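Exotoxin 6 (Staphylococcus aureus subsp. aureus Mu50, PDB 4ZYS) is a staphylococcal superantigen-like exotoxin that probably acts on the host immune system, perhaps by binding sugars. Local coordinates at residues 19-24 and 70-75; 25-30 and 40-45; 85-90 and 178-183; 92-97 and 123-128. One frame throughout, in Å; residues are numbered along the deposited sequence.

Interaction 1: residues 19-24 and 70-75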
# COMPACT_ATOMS: atom_id res chain seq x y z
N LYS A 19 -4.19 8.74 -7.56
CA LYS A 19 -5.61 8.42 -7.30
C LYS A 19 -5.99 8.68 -5.84
O LYS A 19 -5.21 8.33 -4.96
CB LYS A 19 -5.92 6.95 -7.65
CG LYS A 19 -6.01 6.66 -9.13
CD LYS A 19 -6.11 5.16 -9.36
CE LYS A 19 -6.61 4.76 -10.73
NZ LYS A 19 -8.07 4.53 -10.74
N PRO A 20 -7.14 9.32 -5.55
CA PRO A 20 -7.51 9.56 -4.14
C PRO A 20 -7.65 8.25 -3.37
O PRO A 20 -8.12 7.25 -3.89
CB PRO A 20 -8.85 10.30 -4.24
CG PRO A 20 -8.94 10.79 -5.65
CD PRO A 20 -8.21 9.77 -6.47
N VAL A 21 -7.25 8.26 -2.11
CA VAL A 21 -7.28 7.07 -1.27
C VAL A 21 -8.42 7.13 -0.22
O VAL A 21 -8.71 8.19 0.32
CB VAL A 21 -5.87 6.90 -0.64
CG1 VAL A 21 -5.93 6.27 0.73
CG2 VAL A 21 -4.97 6.10 -1.58
N LEU A 22 -9.05 5.99 0.06
CA LEU A 22 -10.06 5.88 1.09
C LEU A 22 -9.52 4.95 2.16
O LEU A 22 -9.33 3.77 1.90
CB LEU A 22 -11.41 5.38 0.52
CG LEU A 22 -12.55 5.16 1.52
CD1 LEU A 22 -12.82 6.45 2.34
CD2 LEU A 22 -13.84 4.65 0.81
N GLU A 23 -9.17 5.49 3.33
CA GLU A 23 -8.65 4.66 4.40
C GLU A 23 -9.43 4.87 5.67
O GLU A 23 -9.78 6.00 5.99
CB GLU A 23 -7.13 4.83 4.64
CG GLU A 23 -6.59 6.24 4.72
CD GLU A 23 -5.23 6.33 5.39
OE1 GLU A 23 -4.56 5.28 5.52
OE2 GLU A 23 -4.83 7.45 5.78
N ARG A 24 -9.75 3.77 6.37
CA ARG A 24 -10.47 3.78 7.64
C ARG A 24 -9.99 2.66 8.51
O ARG A 24 -9.73 1.56 8.03
CB ARG A 24 -12.00 3.66 7.45
CG ARG A 24 -12.73 4.86 6.88
CD ARG A 24 -12.78 6.12 7.75
NE ARG A 24 -13.54 7.17 7.07
CZ ARG A 24 -13.05 7.98 6.14
NH1 ARG A 24 -11.78 7.90 5.77
NH2 ARG A 24 -13.83 8.89 5.57
N ASP A 70 -8.71 -2.79 9.27
CA ASP A 70 -8.38 -1.48 8.72
C ASP A 70 -8.36 -1.64 7.23
O ASP A 70 -8.01 -2.71 6.73
CB ASP A 70 -7.03 -0.94 9.23
CG ASP A 70 -6.97 -0.71 10.72
OD1 ASP A 70 -8.04 -0.73 11.38
OD2 ASP A 70 -5.85 -0.53 11.25
N VAL A 71 -8.78 -0.60 6.50
CA VAL A 71 -8.80 -0.69 5.04
C VAL A 71 -8.07 0.50 4.46
O VAL A 71 -8.11 1.60 5.01
CB VAL A 71 -10.23 -0.88 4.43
CG1 VAL A 71 -10.91 -2.13 4.99
CG2 VAL A 71 -11.12 0.35 4.65
N PHE A 72 -7.34 0.23 3.36
CA PHE A 72 -6.64 1.18 2.51
C PHE A 72 -7.16 0.90 1.11
O PHE A 72 -6.77 -0.10 0.51
CB PHE A 72 -5.11 1.01 2.63
CG PHE A 72 -4.34 2.11 1.95
CD1 PHE A 72 -4.00 2.01 0.60
CD2 PHE A 72 -3.96 3.25 2.65
CE1 PHE A 72 -3.32 3.04 -0.05
CE2 PHE A 72 -3.24 4.28 2.01
CZ PHE A 72 -2.90 4.15 0.67
N ILE A 73 -8.13 1.72 0.65
CA ILE A 73 -8.86 1.52 -0.60
C ILE A 73 -8.44 2.54 -1.67
O ILE A 73 -8.50 3.75 -1.48
CB ILE A 73 -10.41 1.57 -0.33
CG1 ILE A 73 -10.86 0.41 0.62
CG2 ILE A 73 -11.28 1.62 -1.62
CD1 ILE A 73 -12.17 0.69 1.35
N LEU A 74 -8.07 2.00 -2.82
CA LEU A 74 -7.72 2.70 -4.04
C LEU A 74 -8.58 2.09 -5.17
O LEU A 74 -8.49 0.90 -5.44
CB LEU A 74 -6.20 2.59 -4.31
CG LEU A 74 -5.64 3.36 -5.51
CD1 LEU A 74 -4.17 3.57 -5.33
CD2 LEU A 74 -5.82 2.57 -6.81
N ARG A 75 -9.41 2.92 -5.82
CA ARG A 75 -10.27 2.52 -6.94
C ARG A 75 -9.44 2.02 -8.10
O ARG A 75 -8.67 2.79 -8.67
CB ARG A 75 -11.09 3.70 -7.46
CG ARG A 75 -12.48 3.82 -6.95
CD ARG A 75 -13.10 5.08 -7.52
NE ARG A 75 -13.77 4.92 -8.82
CZ ARG A 75 -15.04 4.55 -8.99
NH1 ARG A 75 -15.78 4.20 -7.95
NH2 ARG A 75 -15.57 4.49 -10.20
O HOH W 1 -9.42 5.86 -5.79
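Leu22 and Ile73 form a hydrogen-bonded antiparallel pair, and the axes of 21-24 and 70-74 come within 4.6 Å, nearly antiparallel. Leu22 N reaches Ile73 O at 2.8 Å in an almost straight bond, 175° at the hydrogen, and Ile73 N returns one to Leu22 O. Two residues on, Arg24 and Val71 exchange the same pair of backbone bonds. Between them, Glu23 sits opposite Phe72 in a non-hydrogen-bonded pair, where Glu23 CA approaches Val71 O to 3.2 Å. Val21, Glu23 and Phe72 share one face of the sheet. Val21 lays CG1 over the Phe72 ring, 3.9 Å from the centroid and offset toward the rim, a CH-pi contact, while its CG2 meets the ring at CZ. Glu23 OE1 comes to the ring edge, 3.6 Å from Phe72 CD2, with the carboxylate turned 86° from the ring plane. Strand 21-24 is an outer strand of the OB-fold sheet, next to 69-74, and helix 130-145 covers the Val21 and Phe72 face. Leu22 and Ile73 occupy the other face, their CB atoms 4.0 Å apart. Just before its strand, Lys19 crosses Leu74 at about a right angle, with CD against CD2. Its chain bends at the last torsion (chi4 -94°), which sets NZ 2.8 Å from Arg75 O; Gly77 O is a second acceptor for that ammonium. A water bridges Pro20 O and Arg75 N.

Interaction 2: residues 25-30 and 40-45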
# COMPACT_ATOMS: atom_id res chain seq x y z
N LYS A 25 -9.94 2.92 9.82
CA LYS A 25 -9.50 1.96 10.82
C LYS A 25 -10.64 1.46 11.70
O LYS A 25 -11.52 2.24 12.07
CB LYS A 25 -8.39 2.57 11.70
CG LYS A 25 -7.15 2.96 10.88
CD LYS A 25 -6.09 3.65 11.69
CE LYS A 25 -4.95 4.03 10.77
NZ LYS A 25 -3.78 4.60 11.50
N ASN A 26 -10.59 0.16 12.06
CA ASN A 26 -11.53 -0.52 12.95
C ASN A 26 -12.93 -0.48 12.37
O ASN A 26 -13.84 0.17 12.92
CB ASN A 26 -11.48 0.12 14.36
CG ASN A 26 -12.06 -0.69 15.47
OD1 ASN A 26 -12.21 -1.92 15.39
ND2 ASN A 26 -12.27 -0.02 16.58
N VAL A 27 -13.10 -1.10 11.20
CA VAL A 27 -14.38 -1.11 10.51
C VAL A 27 -14.82 -2.56 10.32
O VAL A 27 -14.12 -3.47 10.77
CB VAL A 27 -14.36 -0.30 9.17
CG1 VAL A 27 -14.08 1.18 9.44
CG2 VAL A 27 -13.35 -0.88 8.17
N THR A 28 -16.01 -2.76 9.69
CA THR A 28 -16.57 -4.07 9.39
C THR A 28 -16.54 -4.36 7.89
O THR A 28 -16.98 -3.54 7.07
CB THR A 28 -18.00 -4.21 9.91
OG1 THR A 28 -18.00 -4.01 11.32
CG2 THR A 28 -18.61 -5.56 9.59
N GLY A 29 -16.08 -5.56 7.58
CA GLY A 29 -16.08 -6.13 6.25
C GLY A 29 -16.67 -7.53 6.29
O GLY A 29 -16.52 -8.24 7.28
N TYR A 30 -17.38 -7.91 5.23
CA TYR A 30 -17.97 -9.24 5.09
C TYR A 30 -17.20 -9.97 4.02
O TYR A 30 -17.22 -9.59 2.87
CB TYR A 30 -19.47 -9.18 4.76
CG TYR A 30 -20.31 -8.85 5.98
CD1 TYR A 30 -20.43 -7.54 6.44
CD2 TYR A 30 -20.95 -9.85 6.70
CE1 TYR A 30 -21.21 -7.23 7.56
CE2 TYR A 30 -21.71 -9.56 7.83
CZ TYR A 30 -21.85 -8.24 8.25
OH TYR A 30 -22.60 -7.91 9.36
N ILE A 40 -13.86 -9.06 0.17
CA ILE A 40 -14.39 -8.49 1.41
C ILE A 40 -15.11 -7.20 1.01
O ILE A 40 -14.54 -6.37 0.30
CB ILE A 40 -13.32 -8.32 2.55
CG1 ILE A 40 -13.95 -7.85 3.86
CG2 ILE A 40 -12.13 -7.42 2.17
CD1 ILE A 40 -13.28 -8.48 5.16
N ASP A 41 -16.39 -7.08 1.41
CA ASP A 41 -17.23 -5.90 1.16
C ASP A 41 -17.21 -4.99 2.37
O ASP A 41 -17.32 -5.48 3.48
CB ASP A 41 -18.69 -6.29 0.85
CG ASP A 41 -18.96 -6.86 -0.52
OD1 ASP A 41 -18.05 -6.79 -1.38
OD2 ASP A 41 -20.04 -7.44 -0.71
N VAL A 42 -17.05 -3.68 2.16
CA VAL A 42 -16.98 -2.70 3.23
C VAL A 42 -17.82 -1.49 2.84
O VAL A 42 -17.79 -1.07 1.68
CB VAL A 42 -15.50 -2.25 3.53
CG1 VAL A 42 -15.40 -1.47 4.83
CG2 VAL A 42 -14.54 -3.44 3.57
N ILE A 43 -18.52 -0.89 3.84
CA ILE A 43 -19.22 0.39 3.70
C ILE A 43 -18.44 1.42 4.51
O ILE A 43 -18.18 1.21 5.69
CB ILE A 43 -20.73 0.36 4.07
CG1 ILE A 43 -21.55 -0.26 2.92
CG2 ILE A 43 -21.26 1.77 4.38
CD1 ILE A 43 -22.99 -0.59 3.20
N VAL A 44 -17.99 2.49 3.85
CA VAL A 44 -17.30 3.64 4.46
C VAL A 44 -18.11 4.85 4.04
O VAL A 44 -18.28 5.03 2.85
CB VAL A 44 -15.79 3.77 4.05
CG1 VAL A 44 -15.20 5.07 4.59
CG2 VAL A 44 -14.96 2.56 4.52
N ASP A 45 -18.66 5.66 4.97
CA ASP A 45 -19.45 6.87 4.66
C ASP A 45 -20.49 6.63 3.55
O ASP A 45 -20.55 7.41 2.60
CB ASP A 45 -18.52 8.02 4.22
CG ASP A 45 -17.45 8.43 5.20
OD1 ASP A 45 -17.73 8.40 6.43
OD2 ASP A 45 -16.37 8.86 4.75
O HOH W 2 -18.63 -1.31 6.77
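Ile40 folds its side chain against Gly29, where the opposing strand offers bare backbone. With CG1 anti to the backbone N (chi1 -174°), Ile40 places that methylene 3.6 Å from Gly29 CA, and CD1 continues alongside the same residue to reach Gly29 C. Gly29, having no side chain, lets Ile40 CG1 lie directly against its CA. Val42 approaches the neighbouring backbone with both branches. Its CG1, anti to the backbone N, lies 3.4 Å from Thr28 O and also meets Val27 CG2 at 4.0 Å, the two valines crossing at about a right angle. The other methyl, CG2, faces Gly29 CA more loosely.

Strands 27-34 and 37-44 form a beta hairpin of the OB-fold, and the short segments diverge from strictly antiparallel, at 143°. Their backbones are tied at Tyr30 and Asp41: Tyr30 N donates to Asp41 O, and Asp41 N to Tyr30 O, each at 3.0 Å. The second donor stands above the carbonyl plane of Tyr30, 38° out of it. Nearer the corner at 25-26 the strands separate, and a water takes over, donating to Thr28 O and accepting from Ile43 N. The Asp41 carboxylate turns to other partners, the hydroxyls of Tyr32 and Tyr48, and Thr28 OG1 binds Ser67. Strand 47-52 flanks 37-44 on its other edge, and Ile40 and Val42 both touch Ile51, while Gly29 and Val27 bond through their backbones to Asn66 and Ile69.

Interaction 3: residues 85-90 and 178-183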
# COMPACT_ATOMS: atom_id res chain seq x y z
N TYR A 85 -13.74 -0.90 -6.60
CA TYR A 85 -13.10 -2.20 -6.69
C TYR A 85 -11.63 -1.98 -6.37
O TYR A 85 -10.94 -1.29 -7.10
CB TYR A 85 -13.35 -2.86 -8.07
CG TYR A 85 -14.81 -3.13 -8.34
CD1 TYR A 85 -15.47 -4.19 -7.71
CD2 TYR A 85 -15.56 -2.31 -9.18
CE1 TYR A 85 -16.83 -4.41 -7.90
CE2 TYR A 85 -16.92 -2.52 -9.37
CZ TYR A 85 -17.55 -3.58 -8.74
OH TYR A 85 -18.88 -3.86 -8.96
N SER A 86 -11.20 -2.47 -5.23
CA SER A 86 -9.84 -2.30 -4.76
C SER A 86 -9.18 -3.66 -4.54
O SER A 86 -9.88 -4.67 -4.51
CB SER A 86 -9.83 -1.44 -3.50
OG SER A 86 -8.51 -1.03 -3.17
N ILE A 87 -7.83 -3.70 -4.48
CA ILE A 87 -7.08 -4.95 -4.29
C ILE A 87 -6.21 -4.83 -3.05
O ILE A 87 -5.41 -3.91 -2.98
CB ILE A 87 -6.21 -5.26 -5.56
CG1 ILE A 87 -7.09 -5.30 -6.83
CG2 ILE A 87 -5.41 -6.57 -5.37
CD1 ILE A 87 -6.33 -5.25 -8.13
N GLY A 88 -6.33 -5.81 -2.14
CA GLY A 88 -5.55 -5.87 -0.90
C GLY A 88 -5.82 -4.73 0.05
O GLY A 88 -6.95 -4.23 0.12
N GLY A 89 -4.79 -4.32 0.77
CA GLY A 89 -4.84 -3.23 1.74
C GLY A 89 -5.77 -3.44 2.92
O GLY A 89 -6.22 -2.46 3.54
N VAL A 90 -6.09 -4.73 3.22
CA VAL A 90 -6.95 -5.12 4.34
C VAL A 90 -6.06 -5.75 5.37
O VAL A 90 -5.37 -6.74 5.10
CB VAL A 90 -8.18 -6.01 3.99
CG1 VAL A 90 -9.10 -6.16 5.20
CG2 VAL A 90 -8.95 -5.41 2.80
N GLU A 178 -0.58 -9.39 -6.06
CA GLU A 178 -0.44 -10.37 -4.97
C GLU A 178 0.18 -9.78 -3.70
O GLU A 178 -0.04 -10.32 -2.61
CB GLU A 178 0.42 -11.56 -5.43
CG GLU A 178 -0.30 -12.52 -6.34
CD GLU A 178 -1.30 -13.45 -5.69
OE1 GLU A 178 -0.87 -14.44 -5.07
OE2 GLU A 178 -2.52 -13.24 -5.89
N ARG A 179 1.00 -8.72 -3.83
CA ARG A 179 1.71 -8.11 -2.71
C ARG A 179 0.90 -7.00 -2.05
O ARG A 179 1.24 -6.60 -0.93
CB ARG A 179 3.07 -7.60 -3.17
CG ARG A 179 4.02 -8.72 -3.56
CD ARG A 179 5.29 -8.17 -4.14
NE ARG A 179 6.18 -7.72 -3.08
CZ ARG A 179 7.19 -6.89 -3.24
NH1 ARG A 179 7.45 -6.36 -4.44
NH2 ARG A 179 7.97 -6.58 -2.22
N MSE A 180 -0.19 -6.56 -2.70
CA MSE A 180 -1.07 -5.51 -2.17
C MSE A 180 -1.79 -6.00 -0.93
O MSE A 180 -2.15 -5.20 -0.07
CB MSE A 180 -2.05 -5.02 -3.23
CG MSE A 180 -1.37 -4.15 -4.29
SE MSE A 180 -2.63 -3.69 -5.69
CE MSE A 180 -1.46 -2.84 -6.81
N GLY A 181 -1.96 -7.31 -0.82
CA GLY A 181 -2.59 -7.93 0.35
C GLY A 181 -1.60 -8.42 1.38
O GLY A 181 -2.02 -8.98 2.40
N ASP A 182 -0.28 -8.22 1.13
CA ASP A 182 0.77 -8.62 2.07
C ASP A 182 0.97 -7.52 3.09
O ASP A 182 0.91 -6.35 2.75
CB ASP A 182 2.08 -8.95 1.36
CG ASP A 182 2.01 -10.22 0.52
OD1 ASP A 182 1.03 -10.98 0.67
OD2 ASP A 182 2.94 -10.45 -0.29
N SER A 183 1.15 -7.91 4.35
CA SER A 183 1.33 -6.93 5.40
C SER A 183 2.53 -7.28 6.24
O SER A 183 2.93 -8.44 6.29
CB SER A 183 0.06 -6.82 6.26
OG SER A 183 -0.12 -7.99 7.03
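Met180, a selenomethionine in this crystal, packs against Ile87 where the OB-fold domain meets the beta-grasp domain. The segment 85-90 leaves its strand at a Gly88-Gly89 break, and 178-183 belongs to a loop with a type I turn from Arg179 to Asp182, closed by Asp182 N to Arg179 O. Starting at the backbone, Met180 CB lies 3.5 Å from Ile87 O. Its CG stands anti to the carbonyl carbon (chi1 -73°), and the chain runs extended from there. SE then lies 3.9 Å from both Ile87 O and Ile87 CB, and slightly farther from CG2; the two side chains meet at a slant. CE, at the tip, turns away from Ile87. The same side chain also touches Lys131 of helix 130-145, and the ammonium of that lysine is hydrogen-bonded to Ile87 O, the oxygen that faces Met180 CB.

Next to this apolar touch the backbones come close. Gly88, without a side chain, lets its CA come to 3.8 Å from Gly181 CA, and positive phi angles at Gly88 and Gly89 favour glycine as well. Gly89 also ties this junction to the strand beside it through a backbone bond with Phe72. Across the domain boundary, Gly89 N donates to Met180 O at 2.9 Å, with 160° at the hydrogen, and the nitrogen stands above the carbonyl plane, 44° out of it.

Interaction 4: residues 92-97 and 123-128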
# COMPACT_ATOMS: atom_id res chain seq x y z
N LYS A 92 -5.36 -6.15 10.02
CA LYS A 92 -5.95 -6.25 11.35
C LYS A 92 -5.77 -4.90 12.02
O LYS A 92 -4.72 -4.28 11.91
CB LYS A 92 -5.30 -7.37 12.20
CG LYS A 92 -5.34 -8.78 11.58
CD LYS A 92 -6.74 -9.46 11.61
CE LYS A 92 -6.80 -10.70 10.74
NZ LYS A 92 -7.91 -11.61 11.14
N THR A 93 -6.81 -4.42 12.72
CA THR A 93 -6.76 -3.16 13.41
C THR A 93 -5.82 -3.27 14.63
O THR A 93 -5.56 -4.37 15.12
CB THR A 93 -8.17 -2.73 13.81
OG1 THR A 93 -8.14 -1.32 14.03
CG2 THR A 93 -8.69 -3.44 15.08
N ASN A 94 -5.34 -2.11 15.15
CA ASN A 94 -4.48 -2.08 16.33
C ASN A 94 -5.23 -2.53 17.57
O ASN A 94 -6.44 -2.27 17.71
CB ASN A 94 -3.90 -0.66 16.57
CG ASN A 94 -2.76 -0.26 15.64
OD1 ASN A 94 -2.43 -0.94 14.67
ND2 ASN A 94 -2.09 0.84 15.97
N SER A 95 -4.49 -3.17 18.50
CA SER A 95 -5.02 -3.57 19.79
C SER A 95 -5.17 -2.31 20.63
O SER A 95 -4.59 -1.29 20.29
CB SER A 95 -4.10 -4.60 20.43
OG SER A 95 -2.74 -4.23 20.29
N GLN A 96 -5.97 -2.36 21.70
CA GLN A 96 -6.20 -1.21 22.58
C GLN A 96 -4.88 -0.58 23.11
O GLN A 96 -4.77 0.65 23.03
CB GLN A 96 -7.14 -1.59 23.74
CG GLN A 96 -8.06 -0.45 24.22
CD GLN A 96 -8.91 0.17 23.14
OE1 GLN A 96 -9.53 -0.50 22.31
NE2 GLN A 96 -8.97 1.49 23.12
N PRO A 97 -3.83 -1.34 23.57
CA PRO A 97 -2.59 -0.66 24.03
C PRO A 97 -1.90 0.17 22.95
O PRO A 97 -1.17 1.11 23.26
CB PRO A 97 -1.68 -1.83 24.45
CG PRO A 97 -2.60 -2.95 24.74
CD PRO A 97 -3.72 -2.80 23.76
N ILE A 123 4.65 5.93 11.17
CA ILE A 123 3.86 4.68 11.05
C ILE A 123 2.92 4.62 12.27
O ILE A 123 3.38 4.78 13.39
CB ILE A 123 4.77 3.40 10.94
CG1 ILE A 123 5.61 3.36 9.63
CG2 ILE A 123 3.98 2.08 11.12
CD1 ILE A 123 4.83 3.26 8.37
N TYR A 124 1.62 4.38 12.05
CA TYR A 124 0.65 4.31 13.15
C TYR A 124 0.09 2.89 13.33
O TYR A 124 -0.61 2.62 14.31
CB TYR A 124 -0.49 5.33 12.91
CG TYR A 124 0.00 6.73 12.60
CD1 TYR A 124 0.61 7.51 13.59
CD2 TYR A 124 -0.10 7.26 11.32
CE1 TYR A 124 1.07 8.80 13.31
CE2 TYR A 124 0.34 8.55 11.03
CZ TYR A 124 0.93 9.31 12.03
OH TYR A 124 1.37 10.58 11.74
N LYS A 125 0.41 1.99 12.39
CA LYS A 125 -0.19 0.67 12.39
C LYS A 125 0.74 -0.48 12.74
O LYS A 125 1.88 -0.54 12.27
CB LYS A 125 -0.84 0.42 11.03
CG LYS A 125 -2.22 1.09 10.94
CD LYS A 125 -2.88 1.05 9.53
CE LYS A 125 -3.00 -0.31 8.88
NZ LYS A 125 -3.63 -1.33 9.79
N GLU A 126 0.22 -1.43 13.53
CA GLU A 126 0.93 -2.67 13.88
C GLU A 126 0.99 -3.60 12.67
O GLU A 126 1.99 -4.26 12.41
CB GLU A 126 0.21 -3.40 15.01
CG GLU A 126 0.28 -2.73 16.35
CD GLU A 126 -0.43 -3.60 17.37
OE1 GLU A 126 0.16 -4.63 17.77
OE2 GLU A 126 -1.60 -3.31 17.68
N ASP A 127 -0.13 -3.68 11.97
CA ASP A 127 -0.26 -4.51 10.79
C ASP A 127 -0.45 -3.56 9.60
O ASP A 127 -1.53 -3.03 9.43
CB ASP A 127 -1.45 -5.47 10.98
CG ASP A 127 -1.53 -6.54 9.91
OD1 ASP A 127 -0.48 -6.92 9.38
OD2 ASP A 127 -2.66 -6.99 9.60
N ILE A 128 0.62 -3.26 8.85
CA ILE A 128 0.56 -2.32 7.72
C ILE A 128 0.81 -3.09 6.38
O ILE A 128 1.74 -3.88 6.28
CB ILE A 128 1.54 -1.13 7.95
CG1 ILE A 128 1.36 -0.01 6.87
CG2 ILE A 128 3.02 -1.57 8.08
CD1 ILE A 128 1.77 1.40 7.34
O HOH W 3 -2.65 -2.62 12.56
O HOH W 4 -0.96 -6.55 19.37
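Asn94 grips the backbone of 124-126 with both ends of its amide. OD1 accepts from Glu126 N at 2.9 Å in a nearly straight bond (177°), while ND2 donates to Tyr124 O, in the plane of that carbonyl. The interlocking continues at Lys92, whose N points at the anti lone pair of Asp127 OD2, 2.9 Å away, an oxygen that also pairs with Lys60; OD1 of the same carboxylate is held by Ser183. A water is locked into this tight part, lying among Lys92 O, Asn94 OD1 and Asp127 N and accepting from the last at 2.8 Å. Beside it the buried Lys125 curls its NZ back to Asp127 O.

The looser side is the Ser95 end. Glu126 OE2 takes two donors from that one residue, each at 3.0 Å: Ser95 N nearly along its C-O axis and Ser95 OG on the syn side, tilted from the carboxylate plane. Here a second water joins Ser95 OG to Glu126 OE1, which also forms a salt bridge with Arg187. Such polar bracing joins the end of the OB-fold to the beta-grasp domain in the two-domain architecture of superantigen-like toxins.

In the fold
Interactions 1 and 2 lie within the OB-fold, their centres about 11 Å apart, and interaction 2 is nested in the loop that interaction 1 closes. A salt bridge of 2.7 Å from Arg24 NH2 to Asp45 OD2 joins them. Interactions 3 and 4 instead connect that domain to the beta-grasp domain, with centres about 16 Å apart; Ser183 OG and Asp127 OD1, 2.6 Å apart, link the two. Asp70 relates interaction 1 to its neighbours: OD1 meets Asn26 N at 2.8 Å and Thr93 OG1, whereas OD2 forms a salt bridge with Lys125 NZ at 2.8 Å. Strands 69-74 and 84-92, adjacent in the sheet, carry interaction 1 into interaction 3.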